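PDB 5GJO: Lysine/ornithine decarboxylase from Selenomonas ruminantium, which decarboxylates L-lysine to cadaverine and L-ornithine to putrescine with similar catalytic efficiency, as a homodimer that uses pyridoxal 5'-phosphate as cofactor. Local coordinates for residues P305-G310 against L346-G351; N267-V272 against G342-V347. The protein carries 2 engineered substitutions. All coordinates share one frame; numbering follows the deposited sequence.

Contact 1. Residues P305-G310 against L346-G351; sequences PLHCFG and LVTEMG
L306 and H307 pair antiparallel with V347 and L346: H307 opposite L346 is the hydrogen-bonded pair, L306 opposite V347 the non-hydrogen-bonded one. H307 N reaches L346 O at 2.8 Å, and L346 N returns a nearly straight bond to H307 O (3.0 Å, 173° at the hydrogen). One residue further out, where 346-351 has left the regular strand, T348 N still binds P305 O (3.2 Å), and the CA-H of V347 points at the same oxygen. H307 doubles back on the carbonyl its own backbone already holds. Chi1 of -52° sets CG beside the backbone N; with chi2 at 92°, ND1 comes to L346 O and adds a weak bond at 3.4 Å, the oxygen sitting at the ring edge. A sulfate ion, probably from the crystallisation liquor, lies close to the H307 side chain, which also touches R6. Next to it, F309 brings CE2 and CZ obliquely to L346 CB, CZ at 4.0 Å. On the face of the sheet away from H307, L306 CD1 meets V347 CG2 at 3.9 Å, with Y331 and F334 of strand 329-336 also against the leucine. The P305 ring crosses the E349 side chain at about a right angle, its CG 3.3 Å from OE1. The chemistry is thus mainly backbone pairing in a short edge of the C-terminal beta domain, with L346 O gripped by one strong and one weak N-H of the same histidine.

Contact 2. Residues N267-V272 against G342-V347; sequences NLVTSV and GDKVLV
V272, V347 and V345 bury the most surface where N267-V272 runs antiparallel to G342-V347, two strands adjacent in the mixed sheet of the C-terminal beta domain found in fold type III decarboxylases. V347 faces L268 in a hydrogen-bonded pair: L268 N gives to V347 O at 2.7 Å, V347 N gives back to L268 O, and the two CB atoms stand 4.0 Å apart. The next such pair is T270 with V345. Their side chains lie side by side, pointing the same way, and both CG2 methyls occupy the crowded position between backbone N and carbonyl carbon. CG2 of T270 therefore meets CG2 of V345 at 3.5 Å, tighter than usual for carbons, while T270 OG1 turns to D287 and L286 packs on both residues. At the far end V272 is held on both backbone groups: its N binds D343 O, and its O takes G342 N at 2.8 Å in an almost straight bond (179° at the hydrogen). V272 CG2 also rests 3.6 Å from D343 O. On the other face, beneath helix 9-18, K344 bends at chi2 and chi4; its CG, CD and CE pass close to S271 OG, and the side chain touches V12 and A16 of that helix. NZ donates hydrogen bonds to S271 OG (2.8 Å) and G342 O (2.9 Å). An alanine here would probably leave S271 OG and the G342 carbonyl without their ammonium donor. S271 OG has a second partner in T21 OG1. Toward G342 O, K344 NZ comes from above the carbonyl plane, 36° out of it.

How the contacts relate
Both contacts use strand 344-347, which lies between its two neighbours in the sheet: 306-307 pairs with it in contact 1 and 266-276 in contact 2. L346 and V347 belong to both, and their backbones bond outward in alternation, L346 to H307 and V347 to L268. Each contact is mostly buried, but contact 2 is longer and buries more surface, 592 against 371 Å², with a regular run of strand pairs and valine packing, whereas contact 1 is a brief pairing that frays into loop and gathers histidine, proline and glutamate. Contact 2 has its polar lysine at its outer end, near exposed G342. The contacts touch directly where L306 CD1 packs on V345 CG2.

Contact 1. Residues P305-G310 against L346-G351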
# COMPACT_ATOMS: atom_id res chain seq x y z
N PRO A 305 5.75 18.07 -2.25
CA PRO A 305 5.68 19.47 -1.85
C PRO A 305 4.34 19.78 -1.16
O PRO A 305 3.33 19.81 -1.83
CB PRO A 305 5.76 20.27 -3.17
CG PRO A 305 6.01 19.27 -4.17
CD PRO A 305 5.74 17.93 -3.72
N LEU A 306 4.39 20.14 0.11
CA LEU A 306 3.27 20.54 0.91
C LEU A 306 3.14 22.03 0.95
O LEU A 306 4.13 22.71 1.23
CB LEU A 306 3.43 19.92 2.33
CG LEU A 306 2.38 20.36 3.34
CD1 LEU A 306 0.96 19.88 2.98
CD2 LEU A 306 2.78 19.78 4.64
N HIS A 307 1.94 22.55 0.74
CA HIS A 307 1.64 23.97 0.82
C HIS A 307 0.58 24.22 1.85
O HIS A 307 -0.53 23.69 1.76
CB HIS A 307 1.20 24.55 -0.55
CG HIS A 307 2.17 24.21 -1.64
ND1 HIS A 307 2.05 23.08 -2.47
CD2 HIS A 307 3.35 24.77 -1.96
CE1 HIS A 307 3.10 23.02 -3.28
NE2 HIS A 307 3.91 24.00 -2.97
N CYS A 308 0.89 25.08 2.81
CA CYS A 308 -0.07 25.49 3.86
C CYS A 308 -0.49 26.90 3.56
O CYS A 308 0.27 27.69 3.06
CB CYS A 308 0.56 25.42 5.25
SG CYS A 308 1.15 23.78 5.69
N PHE A 309 -1.67 27.27 3.90
CA PHE A 309 -2.10 28.66 3.61
C PHE A 309 -2.15 29.46 4.98
O PHE A 309 -2.43 28.89 6.05
CB PHE A 309 -3.45 28.60 2.88
CG PHE A 309 -3.43 27.86 1.56
CD1 PHE A 309 -2.86 28.41 0.43
CD2 PHE A 309 -3.96 26.58 1.45
CE1 PHE A 309 -2.83 27.77 -0.77
CE2 PHE A 309 -3.91 25.92 0.23
CZ PHE A 309 -3.32 26.48 -0.86
N GLY A 310 -1.93 30.76 4.95
CA GLY A 310 -1.94 31.61 6.16
C GLY A 310 -0.71 32.47 6.18
O GLY A 310 0.38 31.97 5.85
N LEU A 346 -2.59 21.80 0.70
CA LEU A 346 -2.44 21.39 -0.71
C LEU A 346 -1.13 20.71 -0.97
O LEU A 346 -0.09 21.23 -0.60
CB LEU A 346 -2.60 22.61 -1.62
CG LEU A 346 -2.43 22.42 -3.14
CD1 LEU A 346 -3.63 21.72 -3.74
CD2 LEU A 346 -2.16 23.77 -3.90
N VAL A 347 -1.17 19.54 -1.65
CA VAL A 347 0.04 18.89 -2.04
C VAL A 347 0.12 18.83 -3.57
O VAL A 347 -0.84 18.33 -4.25
CB VAL A 347 0.17 17.45 -1.47
CG1 VAL A 347 1.55 16.87 -1.76
CG2 VAL A 347 -0.03 17.49 0.02
N THR A 348 1.21 19.34 -4.12
CA THR A 348 1.37 19.50 -5.61
C THR A 348 2.21 18.34 -6.15
O THR A 348 2.79 17.60 -5.35
CB THR A 348 1.90 20.88 -6.05
OG1 THR A 348 3.17 21.19 -5.38
CG2 THR A 348 0.87 21.89 -5.76
N GLU A 349 2.28 18.19 -7.47
CA GLU A 349 3.11 17.16 -8.10
C GLU A 349 2.83 15.78 -7.48
O GLU A 349 3.79 15.03 -7.16
CB GLU A 349 4.61 17.53 -8.05
CG GLU A 349 4.96 18.80 -8.91
CD GLU A 349 4.60 20.09 -8.23
OE1 GLU A 349 5.01 20.35 -7.09
OE2 GLU A 349 3.89 20.91 -8.83
N MET A 350 1.55 15.46 -7.40
CA MET A 350 1.08 14.24 -6.78
C MET A 350 0.49 13.21 -7.75
O MET A 350 -0.22 12.34 -7.36
CB MET A 350 0.11 14.58 -5.66
CG MET A 350 0.73 14.45 -4.29
SD MET A 350 -0.23 13.40 -3.25
CE MET A 350 0.77 13.03 -1.82
N GLY A 351 0.81 13.34 -9.02
CA GLY A 351 0.19 12.58 -10.03
C GLY A 351 0.69 11.17 -10.25
O GLY A 351 -0.02 10.38 -10.95

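Contact 2. Residues N267-V272 against G342-V347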
# COMPACT_ATOMS: atom_id res chain seq x y z
N ASN A 267 -2.98 17.42 -8.05
CA ASN A 267 -2.78 17.97 -6.71
C ASN A 267 -3.67 17.17 -5.76
O ASN A 267 -4.68 16.69 -6.14
CB ASN A 267 -3.20 19.44 -6.59
CG ASN A 267 -2.31 20.42 -7.34
OD1 ASN A 267 -2.55 21.62 -7.29
ND2 ASN A 267 -1.30 19.93 -8.02
N LEU A 268 -3.24 17.05 -4.51
CA LEU A 268 -4.05 16.53 -3.43
C LEU A 268 -4.55 17.62 -2.55
O LEU A 268 -3.76 18.54 -2.11
CB LEU A 268 -3.25 15.58 -2.53
CG LEU A 268 -3.93 15.07 -1.29
CD1 LEU A 268 -5.01 14.05 -1.62
CD2 LEU A 268 -2.81 14.38 -0.48
N VAL A 269 -5.83 17.56 -2.22
CA VAL A 269 -6.46 18.47 -1.23
C VAL A 269 -6.89 17.65 -0.02
O VAL A 269 -7.67 16.67 -0.16
CB VAL A 269 -7.68 19.22 -1.78
CG1 VAL A 269 -8.19 20.22 -0.76
CG2 VAL A 269 -7.31 19.97 -3.09
N THR A 270 -6.37 18.01 1.11
CA THR A 270 -6.60 17.29 2.36
C THR A 270 -6.90 18.26 3.48
O THR A 270 -6.32 19.37 3.52
CB THR A 270 -5.49 16.27 2.62
OG1 THR A 270 -5.70 15.63 3.87
CG2 THR A 270 -4.14 16.93 2.68
N SER A 271 -7.76 17.86 4.40
CA SER A 271 -8.11 18.73 5.56
C SER A 271 -7.34 18.34 6.81
O SER A 271 -7.09 17.14 7.07
CB SER A 271 -9.59 18.64 5.90
OG SER A 271 -10.36 19.13 4.83
N VAL A 272 -7.08 19.36 7.62
CA VAL A 272 -6.68 19.20 9.03
C VAL A 272 -7.92 18.73 9.83
O VAL A 272 -8.94 19.41 9.90
CB VAL A 272 -6.10 20.51 9.65
CG1 VAL A 272 -5.71 20.32 11.15
CG2 VAL A 272 -4.93 20.96 8.80
N GLY A 342 -10.23 21.86 10.12
CA GLY A 342 -11.03 22.38 9.01
C GLY A 342 -10.24 23.12 7.93
O GLY A 342 -10.76 23.26 6.79
N ASP A 343 -9.00 23.58 8.23
CA ASP A 343 -8.11 24.19 7.23
C ASP A 343 -7.75 23.11 6.20
O ASP A 343 -7.64 21.91 6.55
CB ASP A 343 -6.82 24.79 7.82
CG ASP A 343 -7.06 26.07 8.69
OD1 ASP A 343 -8.16 26.62 8.65
OD2 ASP A 343 -6.07 26.48 9.34
N LYS A 344 -7.65 23.52 4.94
CA LYS A 344 -7.21 22.62 3.90
C LYS A 344 -5.76 22.93 3.58
O LYS A 344 -5.37 24.06 3.58
CB LYS A 344 -8.06 22.74 2.63
CG LYS A 344 -9.44 22.14 2.75
CD LYS A 344 -10.33 23.06 3.55
CE LYS A 344 -11.72 22.48 3.74
NZ LYS A 344 -11.83 21.47 4.82
N VAL A 345 -4.99 21.89 3.35
CA VAL A 345 -3.67 22.01 2.80
C VAL A 345 -3.63 21.39 1.42
O VAL A 345 -4.52 20.57 1.03
CB VAL A 345 -2.56 21.38 3.71
CG1 VAL A 345 -2.53 22.11 5.04
CG2 VAL A 345 -2.68 19.88 3.86
N LEU A 346 -2.59 21.80 0.70
CA LEU A 346 -2.44 21.39 -0.71
C LEU A 346 -1.13 20.71 -0.97
O LEU A 346 -0.09 21.23 -0.60
CB LEU A 346 -2.60 22.61 -1.62
CG LEU A 346 -2.43 22.42 -3.14
CD1 LEU A 346 -3.63 21.72 -3.74
CD2 LEU A 346 -2.16 23.77 -3.90
N VAL A 347 -1.17 19.54 -1.65
CA VAL A 347 0.04 18.89 -2.04
C VAL A 347 0.12 18.83 -3.57
O VAL A 347 -0.84 18.33 -4.25
CB VAL A 347 0.17 17.45 -1.47
CG1 VAL A 347 1.55 16.87 -1.76
CG2 VAL A 347 -0.03 17.49 0.02